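Long-range contacts in glyoxalase-like domain protein (Staphylococcus aureus, PDB 3P8A), which is of unknown function but carries a glyoxalase-like domain and is grouped with the VOC (vicinal oxygen chelate) proteins: residues A[102-110]-A[262-270]; A[188-199]-A[242-253]. One frame throughout, in Å; residues are numbered along the deposited sequence. Where two conformers were deposited one is given.

Contact 1: A[102-110]-A[262-270]; sequences KYEQGFKNI and FIRGAIYRF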
# COMPACT_ATOMS: atom_id res chain seq x y z
N LYS A 102 -2.92 5.54 16.18
CA LYS A 102 -3.95 6.16 17.01
C LYS A 102 -5.27 6.42 16.29
O LYS A 102 -5.93 7.43 16.58
CB LYS A 102 -3.42 7.47 17.67
CG LYS A 102 -2.00 7.37 18.28
CD LYS A 102 -1.49 8.71 18.78
CE LYS A 102 -0.06 8.61 19.19
NZ LYS A 102 0.87 8.85 18.06
N TYR A 103 -5.68 5.51 15.35
CA TYR A 103 -6.95 5.62 14.61
C TYR A 103 -7.06 6.89 13.76
O TYR A 103 -8.17 7.34 13.46
CB TYR A 103 -8.18 5.42 15.55
CG TYR A 103 -8.26 4.03 16.15
CD1 TYR A 103 -8.99 3.02 15.52
CD2 TYR A 103 -7.65 3.73 17.36
CE1 TYR A 103 -9.06 1.73 16.06
CE2 TYR A 103 -7.71 2.44 17.91
CZ TYR A 103 -8.42 1.45 17.25
OH TYR A 103 -8.55 0.20 17.80
N GLU A 104 -5.92 7.44 13.34
CA GLU A 104 -5.86 8.59 12.44
C GLU A 104 -6.12 8.05 11.03
O GLU A 104 -5.43 7.14 10.57
CB GLU A 104 -4.48 9.24 12.50
CG GLU A 104 -4.20 10.00 13.79
CD GLU A 104 -2.74 10.29 14.08
OE1 GLU A 104 -1.91 10.30 13.13
OE2 GLU A 104 -2.41 10.51 15.27
N GLN A 105 -7.15 8.57 10.37
CA GLN A 105 -7.53 8.15 9.02
C GLN A 105 -6.56 8.68 7.97
O GLN A 105 -5.97 9.74 8.18
CB GLN A 105 -8.95 8.62 8.72
CG GLN A 105 -9.97 8.00 9.66
CD GLN A 105 -11.35 8.52 9.37
OE1 GLN A 105 -12.02 8.07 8.44
NE2 GLN A 105 -11.76 9.52 10.10
N GLY A 106 -6.43 7.95 6.87
CA GLY A 106 -5.55 8.31 5.77
C GLY A 106 -4.79 7.13 5.22
O GLY A 106 -5.01 5.98 5.63
N PHE A 107 -3.89 7.41 4.26
CA PHE A 107 -3.03 6.38 3.69
C PHE A 107 -2.15 5.80 4.79
O PHE A 107 -1.56 6.54 5.58
CB PHE A 107 -2.20 6.95 2.54
CG PHE A 107 -2.97 7.30 1.29
CD1 PHE A 107 -3.92 6.42 0.77
CD2 PHE A 107 -2.68 8.46 0.58
CE1 PHE A 107 -4.58 6.71 -0.41
CE2 PHE A 107 -3.33 8.74 -0.62
CZ PHE A 107 -4.30 7.88 -1.09
N LYS A 108 -2.14 4.46 4.89
CA LYS A 108 -1.37 3.76 5.93
C LYS A 108 -0.04 3.21 5.42
O LYS A 108 0.97 3.27 6.15
CB LYS A 108 -2.19 2.62 6.54
CG LYS A 108 -3.46 3.06 7.30
CD LYS A 108 -3.18 3.75 8.66
CE LYS A 108 -3.39 5.25 8.62
NZ LYS A 108 -2.77 5.92 9.82
N ASN A 109 -0.06 2.62 4.22
CA ASN A 109 1.12 2.00 3.63
C ASN A 109 0.89 1.65 2.18
O ASN A 109 -0.21 1.83 1.65
CB ASN A 109 1.47 0.68 4.40
CG ASN A 109 2.96 0.40 4.49
OD1 ASN A 109 3.77 0.91 3.70
ND2 ASN A 109 3.33 -0.39 5.45
N ILE A 110 1.95 1.14 1.54
CA ILE A 110 1.90 0.62 0.17
C ILE A 110 2.39 -0.82 0.25
O ILE A 110 3.15 -1.19 1.15
CB ILE A 110 2.69 1.47 -0.85
CG1 ILE A 110 4.18 1.64 -0.41
CG2 ILE A 110 1.98 2.84 -1.06
CD1 ILE A 110 5.10 2.13 -1.55
N PHE A 262 -9.41 15.75 -1.34
CA PHE A 262 -8.96 15.44 0.01
C PHE A 262 -10.09 14.71 0.67
O PHE A 262 -11.20 15.24 0.79
CB PHE A 262 -8.54 16.64 0.89
CG PHE A 262 -8.34 16.20 2.33
CD1 PHE A 262 -7.13 15.67 2.76
CD2 PHE A 262 -9.40 16.23 3.23
CE1 PHE A 262 -6.96 15.24 4.07
CE2 PHE A 262 -9.24 15.76 4.54
CZ PHE A 262 -8.02 15.30 4.96
N ILE A 263 -9.82 13.46 1.07
CA ILE A 263 -10.86 12.66 1.68
C ILE A 263 -10.32 11.71 2.74
O ILE A 263 -9.37 10.97 2.48
CB ILE A 263 -11.75 11.99 0.60
CG1 ILE A 263 -12.98 11.30 1.22
CG2 ILE A 263 -10.96 11.08 -0.36
CD1 ILE A 263 -14.23 11.33 0.28
N ARG A 264 -10.89 11.81 3.96
CA ARG A 264 -10.56 10.97 5.11
C ARG A 264 -9.07 10.83 5.34
O ARG A 264 -8.58 9.71 5.49
CB ARG A 264 -11.22 9.57 4.98
CG ARG A 264 -12.75 9.61 4.77
CD ARG A 264 -13.50 9.89 6.05
NE ARG A 264 -14.85 9.31 6.00
CZ ARG A 264 -15.43 8.66 7.00
NH1 ARG A 264 -14.79 8.49 8.15
NH2 ARG A 264 -16.66 8.17 6.85
N GLY A 265 -8.37 11.97 5.35
CA GLY A 265 -6.94 12.07 5.62
C GLY A 265 -5.99 11.75 4.47
O GLY A 265 -4.78 11.79 4.67
N ALA A 266 -6.52 11.44 3.28
CA ALA A 266 -5.73 11.11 2.11
C ALA A 266 -5.96 12.09 0.95
O ALA A 266 -6.97 12.80 0.94
CB ALA A 266 -6.03 9.68 1.67
N ILE A 267 -4.99 12.20 0.05
CA ILE A 267 -5.11 13.11 -1.10
C ILE A 267 -5.02 12.30 -2.36
O ILE A 267 -4.04 11.58 -2.56
CB ILE A 267 -4.08 14.28 -1.08
CG1 ILE A 267 -4.12 15.04 0.26
CG2 ILE A 267 -4.30 15.24 -2.30
CD1 ILE A 267 -2.92 15.81 0.55
N TYR A 268 -6.07 12.38 -3.18
CA TYR A 268 -6.09 11.70 -4.48
C TYR A 268 -5.96 12.82 -5.51
O TYR A 268 -6.84 13.67 -5.58
CB TYR A 268 -7.39 10.91 -4.68
CG TYR A 268 -7.53 9.72 -3.74
CD1 TYR A 268 -7.21 8.43 -4.15
CD2 TYR A 268 -7.98 9.90 -2.43
CE1 TYR A 268 -7.32 7.34 -3.29
CE2 TYR A 268 -8.10 8.81 -1.56
CZ TYR A 268 -7.78 7.53 -2.00
OH TYR A 268 -7.91 6.46 -1.14
N ARG A 269 -4.82 12.89 -6.23
CA ARG A 269 -4.58 13.91 -7.26
C ARG A 269 -4.82 13.29 -8.63
O ARG A 269 -4.31 12.20 -8.90
CB ARG A 269 -3.15 14.48 -7.18
CG ARG A 269 -2.89 15.33 -5.94
CD ARG A 269 -1.42 15.70 -5.73
NE ARG A 269 -0.89 16.54 -6.81
CZ ARG A 269 0.37 16.99 -6.87
NH1 ARG A 269 1.24 16.71 -5.91
NH2 ARG A 269 0.76 17.73 -7.91
N PHE A 270 -5.60 13.96 -9.49
CA PHE A 270 -5.91 13.47 -10.83
C PHE A 270 -5.36 14.41 -11.86
O PHE A 270 -5.53 15.63 -11.75
CB PHE A 270 -7.42 13.26 -11.02
CG PHE A 270 -8.03 12.23 -10.09
CD1 PHE A 270 -8.23 10.92 -10.51
CD2 PHE A 270 -8.38 12.57 -8.79
CE1 PHE A 270 -8.80 9.97 -9.65
CE2 PHE A 270 -8.95 11.62 -7.93
CZ PHE A 270 -9.18 10.34 -8.37
O HOH W 1 -2.59 10.09 4.29
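Phe107 reaches from one sheet into the other, setting one ring face on the methyl of Ala266 and its outer edge against the face of Tyr268. Its CB leaves the strand beside the contact, and with CG anti to the carbonyl carbon (chi1 -70°) the ring swings over the second segment. The methyl of Ala266 sits under the ring centre, about equally far from every ring carbon, a CH-pi contact in which Ala266 CB stands 3.5 Å from the Phe107 ring centroid, almost on its normal. Farther out, CE2 has the carbonyl oxygen of Ile267 near the ring plane, CE1 passes the hydroxyl of Tyr268, and the tip, Phe107 CZ, comes within 3.6 Å of Tyr268 CZ. The two rings form a T-shaped pair with planes at 63°. Alanine suits the spot beneath the ring because a methyl is small enough for an aromatic face to settle on it. Gly106 and Gly265, both at positive phi and without side chains, let the backbones come to 4.0 Å between their CA atoms, with Gly265 CA directing a C-H at Gln105 O. A water spans the gap beside them, accepting from Phe107 N at 3.0 Å and lying 2.8 Å from Gly265 O, to which it can donate. On the more exposed flank, Arg264 NH1 donates to a lone pair of Gln105 OE1 (2.8 Å), a somewhat bent bond between planes nearly perpendicular; Gln105 OE1 also accepts from the backbone N of Asp33. Residues 263-266 form the type I' turn of the hairpin 259-272, whose tip meets the start of strand 106-113 of the eight-stranded sheet, while His30 of adjacent strand 24-31 hydrogen-bonds Tyr268 OH and Arg264 O, and Tyr245 of strand 244-252 packs against Phe107.

Contact 2: A[188-199]-A[242-253]; sequences QFSIETVIVKSK and VSKYHSVIIKDA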
# COMPACT_ATOMS: atom_id res chain seq x y z
N GLN A 188 -9.23 3.94 -17.50
CA GLN A 188 -9.16 5.39 -17.76
C GLN A 188 -8.12 5.96 -16.75
O GLN A 188 -7.54 7.02 -17.00
CB GLN A 188 -10.55 6.04 -17.54
CG GLN A 188 -11.03 6.03 -16.07
CD GLN A 188 -12.49 5.75 -15.83
OE1 GLN A 188 -13.24 6.58 -15.32
NE2 GLN A 188 -12.91 4.53 -16.13
N PHE A 189 -7.92 5.25 -15.61
CA PHE A 189 -6.99 5.62 -14.56
C PHE A 189 -5.73 4.81 -14.60
O PHE A 189 -5.76 3.64 -14.97
CB PHE A 189 -7.64 5.44 -13.18
CG PHE A 189 -8.93 6.19 -12.96
CD1 PHE A 189 -8.97 7.57 -13.07
CD2 PHE A 189 -10.07 5.52 -12.57
CE1 PHE A 189 -10.16 8.26 -12.85
CE2 PHE A 189 -11.26 6.21 -12.34
CZ PHE A 189 -11.30 7.57 -12.50
N SER A 190 -4.64 5.41 -14.13
CA SER A 190 -3.32 4.82 -14.03
C SER A 190 -2.57 5.51 -12.89
O SER A 190 -2.41 6.73 -12.92
CB SER A 190 -2.57 4.98 -15.35
OG SER A 190 -1.46 4.12 -15.42
N ILE A 191 -2.16 4.75 -11.86
CA ILE A 191 -1.38 5.31 -10.75
C ILE A 191 -0.01 5.70 -11.35
O ILE A 191 0.58 4.91 -12.09
CB ILE A 191 -1.29 4.37 -9.51
CG1 ILE A 191 -2.66 4.27 -8.79
CG2 ILE A 191 -0.20 4.83 -8.53
CD1 ILE A 191 -2.90 3.03 -7.98
N GLU A 192 0.44 6.93 -11.08
CA GLU A 192 1.69 7.45 -11.60
C GLU A 192 2.73 7.65 -10.51
O GLU A 192 3.91 7.35 -10.73
CB GLU A 192 1.41 8.78 -12.32
CG GLU A 192 2.58 9.36 -13.08
CD GLU A 192 2.34 10.74 -13.66
OE1 GLU A 192 1.29 11.36 -13.37
OE2 GLU A 192 3.23 11.22 -14.40
N THR A 193 2.32 8.23 -9.37
CA THR A 193 3.24 8.58 -8.29
C THR A 193 2.58 8.43 -6.95
O THR A 193 1.39 8.70 -6.79
CB THR A 193 3.72 10.05 -8.47
OG1 THR A 193 4.23 10.22 -9.79
CG2 THR A 193 4.81 10.46 -7.47
N VAL A 194 3.39 8.06 -5.97
CA VAL A 194 3.03 7.97 -4.57
C VAL A 194 3.96 8.95 -3.88
O VAL A 194 5.20 8.88 -4.05
CB VAL A 194 3.11 6.53 -3.99
CG1 VAL A 194 2.90 6.53 -2.46
CG2 VAL A 194 2.08 5.64 -4.64
N ILE A 195 3.35 9.92 -3.20
CA ILE A 195 4.08 10.93 -2.48
C ILE A 195 4.07 10.64 -0.98
O ILE A 195 3.01 10.47 -0.36
CB ILE A 195 3.63 12.39 -2.82
CG1 ILE A 195 3.79 12.66 -4.33
CG2 ILE A 195 4.49 13.39 -2.03
CD1 ILE A 195 3.45 14.15 -4.79
N VAL A 196 5.28 10.60 -0.42
CA VAL A 196 5.55 10.33 0.97
C VAL A 196 6.23 11.57 1.56
O VAL A 196 7.17 12.12 0.95
CB VAL A 196 6.46 9.06 1.12
CG1 VAL A 196 6.86 8.83 2.57
CG2 VAL A 196 5.79 7.81 0.55
N LYS A 197 5.71 12.05 2.71
CA LYS A 197 6.31 13.16 3.42
C LYS A 197 7.14 12.53 4.52
O LYS A 197 6.65 11.61 5.19
CB LYS A 197 5.23 14.13 3.95
CG LYS A 197 5.00 15.26 2.96
CD LYS A 197 3.87 16.18 3.28
CE LYS A 197 3.89 17.37 2.34
NZ LYS A 197 2.85 18.38 2.65
N SER A 198 8.42 12.93 4.67
CA SER A 198 9.25 12.35 5.72
C SER A 198 10.02 13.39 6.52
O SER A 198 10.62 14.30 5.93
CB SER A 198 10.23 11.34 5.14
OG SER A 198 11.04 10.82 6.18
N LYS A 199 10.08 13.21 7.85
CA LYS A 199 10.87 14.12 8.71
C LYS A 199 12.35 13.75 8.67
O LYS A 199 13.18 14.46 9.23
CB LYS A 199 10.36 14.11 10.16
CG LYS A 199 9.03 14.83 10.34
CD LYS A 199 8.57 14.79 11.80
CE LYS A 199 7.89 13.50 12.16
NZ LYS A 199 7.37 13.54 13.56
N VAL A 242 5.60 16.55 8.70
CA VAL A 242 4.92 15.28 9.02
C VAL A 242 5.67 14.10 8.38
O VAL A 242 6.38 14.28 7.38
CB VAL A 242 3.43 15.28 8.54
CG1 VAL A 242 2.61 16.35 9.23
CG2 VAL A 242 3.31 15.44 7.03
N SER A 243 5.53 12.90 8.95
CA SER A 243 6.06 11.67 8.36
C SER A 243 4.84 10.80 8.01
O SER A 243 4.22 10.20 8.89
CB SER A 243 7.03 10.95 9.30
OG SER A 243 8.30 11.57 9.28
N LYS A 244 4.47 10.76 6.72
CA LYS A 244 3.31 9.98 6.28
C LYS A 244 3.20 9.76 4.77
O LYS A 244 3.72 10.55 3.98
CB LYS A 244 1.99 10.63 6.82
CG LYS A 244 1.69 12.03 6.29
CD LYS A 244 0.32 12.47 6.79
CE LYS A 244 -0.22 13.65 6.06
NZ LYS A 244 -1.52 14.08 6.65
N TYR A 245 2.43 8.73 4.39
CA TYR A 245 2.01 8.45 3.02
C TYR A 245 0.96 9.55 2.80
O TYR A 245 -0.05 9.60 3.51
CB TYR A 245 1.40 7.04 2.93
CG TYR A 245 2.47 5.97 3.00
CD1 TYR A 245 3.18 5.60 1.86
CD2 TYR A 245 2.80 5.37 4.21
CE1 TYR A 245 4.20 4.66 1.92
CE2 TYR A 245 3.85 4.45 4.29
CZ TYR A 245 4.54 4.09 3.14
OH TYR A 245 5.56 3.18 3.20
N HIS A 246 1.29 10.51 1.94
CA HIS A 246 0.56 11.74 1.76
C HIS A 246 -0.45 11.80 0.63
O HIS A 246 -1.59 12.21 0.85
CB HIS A 246 1.58 12.88 1.65
CG HIS A 246 1.00 14.24 1.40
ND1 HIS A 246 0.51 15.01 2.44
CD2 HIS A 246 0.96 14.96 0.25
CE1 HIS A 246 0.17 16.17 1.90
NE2 HIS A 246 0.40 16.18 0.58
N SER A 247 -0.04 11.45 -0.57
CA SER A 247 -0.90 11.56 -1.72
C SER A 247 -0.55 10.58 -2.82
O SER A 247 0.55 10.02 -2.84
CB SER A 247 -0.88 12.99 -2.27
OG SER A 247 0.31 13.30 -2.96
N VAL A 248 -1.48 10.38 -3.73
CA VAL A 248 -1.32 9.50 -4.88
C VAL A 248 -1.70 10.34 -6.12
O VAL A 248 -2.66 11.12 -6.07
CB VAL A 248 -2.09 8.14 -4.72
CG1 VAL A 248 -3.61 8.31 -4.80
CG2 VAL A 248 -1.60 7.10 -5.73
N ILE A 249 -0.91 10.23 -7.20
CA ILE A 249 -1.15 10.95 -8.45
C ILE A 249 -1.64 9.93 -9.43
O ILE A 249 -0.96 8.94 -9.68
CB ILE A 249 0.06 11.77 -8.98
CG1 ILE A 249 0.60 12.74 -7.89
CG2 ILE A 249 -0.30 12.52 -10.28
CD1 ILE A 249 1.91 13.45 -8.26
N ILE A 250 -2.86 10.13 -9.94
CA ILE A 250 -3.54 9.21 -10.85
C ILE A 250 -3.77 9.90 -12.17
O ILE A 250 -4.44 10.93 -12.22
CB ILE A 250 -4.86 8.63 -10.27
CG1 ILE A 250 -4.65 8.00 -8.88
CG2 ILE A 250 -5.42 7.54 -11.23
CD1 ILE A 250 -5.98 7.81 -8.04
N LYS A 251 -3.23 9.33 -13.23
CA LYS A 251 -3.44 9.85 -14.57
C LYS A 251 -4.87 9.46 -14.95
O LYS A 251 -5.29 8.32 -14.71
CB LYS A 251 -2.42 9.24 -15.55
CG LYS A 251 -1.07 9.94 -15.53
CD LYS A 251 -0.16 9.41 -16.64
CE LYS A 251 0.88 8.39 -16.20
NZ LYS A 251 0.28 7.08 -15.78
N ASP A 252 -5.65 10.42 -15.44
CA ASP A 252 -7.05 10.19 -15.81
C ASP A 252 -7.23 10.54 -17.29
O ASP A 252 -7.17 11.71 -17.66
CB ASP A 252 -8.01 10.98 -14.89
CG ASP A 252 -9.51 10.83 -15.16
OD1 ASP A 252 -9.90 9.86 -15.85
OD2 ASP A 252 -10.29 11.65 -14.64
N ALA A 253 -7.44 9.50 -18.14
CA ALA A 253 -7.62 9.63 -19.59
C ALA A 253 -8.83 10.50 -19.98
O ALA A 253 -8.82 11.11 -21.05
CB ALA A 253 -7.74 8.25 -20.23
O HOH W 2 2.39 5.33 -14.88
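The carbonyl oxygen of Ile195 accepts two backbone bonds, from His246 N at 2.9 Å and from Ser247 N at 3.2 Å. Two consecutive residues thereby face one, a classic beta bulge, and the extra residue turns the His246 imidazole toward the partner strand. Lys197 lies over one face of that ring: with every torsion from chi2 outward near 180°, its straight chain runs across, CD 3.9 Å from the His246 ring centroid in a CH-pi contact. A long aliphatic chain suits this place, since CD and CE cover the imidazole, and Lys197 NZ ends 3.6 Å from His246 CE1. His246 ND1 is buried here without a polar partner in the model. A second classic bulge mirrors the first on the other strand, where Glu192 and Thr193 both face Ile249; Ile249 O takes a near-axial bond from Glu192 N at 2.8 Å and a weak one from Thr193 N. These neighbouring antiparallel strands lie in the middle of the seven-stranded mixed sheet. Strand 189-198, helix 201-212 and strands 215-219, 223-227 and 234-239 follow in beta-alpha-beta-beta-beta order, consistent with the VOC module. One sheet face carries Ile191, Val194, Val196, Tyr245, Val248 and Ile250, where branched chains give broad apolar packing, as where Val196 CG2 meets Tyr245 CD1 at 3.7 Å. Tyr245 and Val248 also touch Phe107 of the other sheet, and the Tyr245 hydroxyl bonds to Lys163 O. The opposite face mixes polar and apolar groups: Ile195 and Ile249 touch through their CD1 atoms, and Lys251 folds back so that its CE packs on Glu192 CG at 3.7 Å, its NZ donating to a water. At the Lys199 end, Ser243 OG, also hydrogen-bonded to Glu161 OE1, accepts from Lys199 N at 2.8 Å.

How the contacts relate
Contact 2 is a pairing within one sheet, ruled by backbone hydrogen bonds along two neighbouring strands, whereas contact 1 joins that sheet to the other, with strand axes almost at right angles and no direct backbone hydrogen bond. Strand 244-252 connects them: Ile250 N and Val248 O probably hydrogen-bond to Arg269 O and N, respectively, so strand 266-272 extends the pairing of contact 2 and presents its turn to residues 102-110. Each contact combines buried and more open parts. The aromatic cluster of contact 1 continues the apolar face of contact 2, while the amide and guanidinium of contact 1 and the lysines of contact 2 occupy less buried ground.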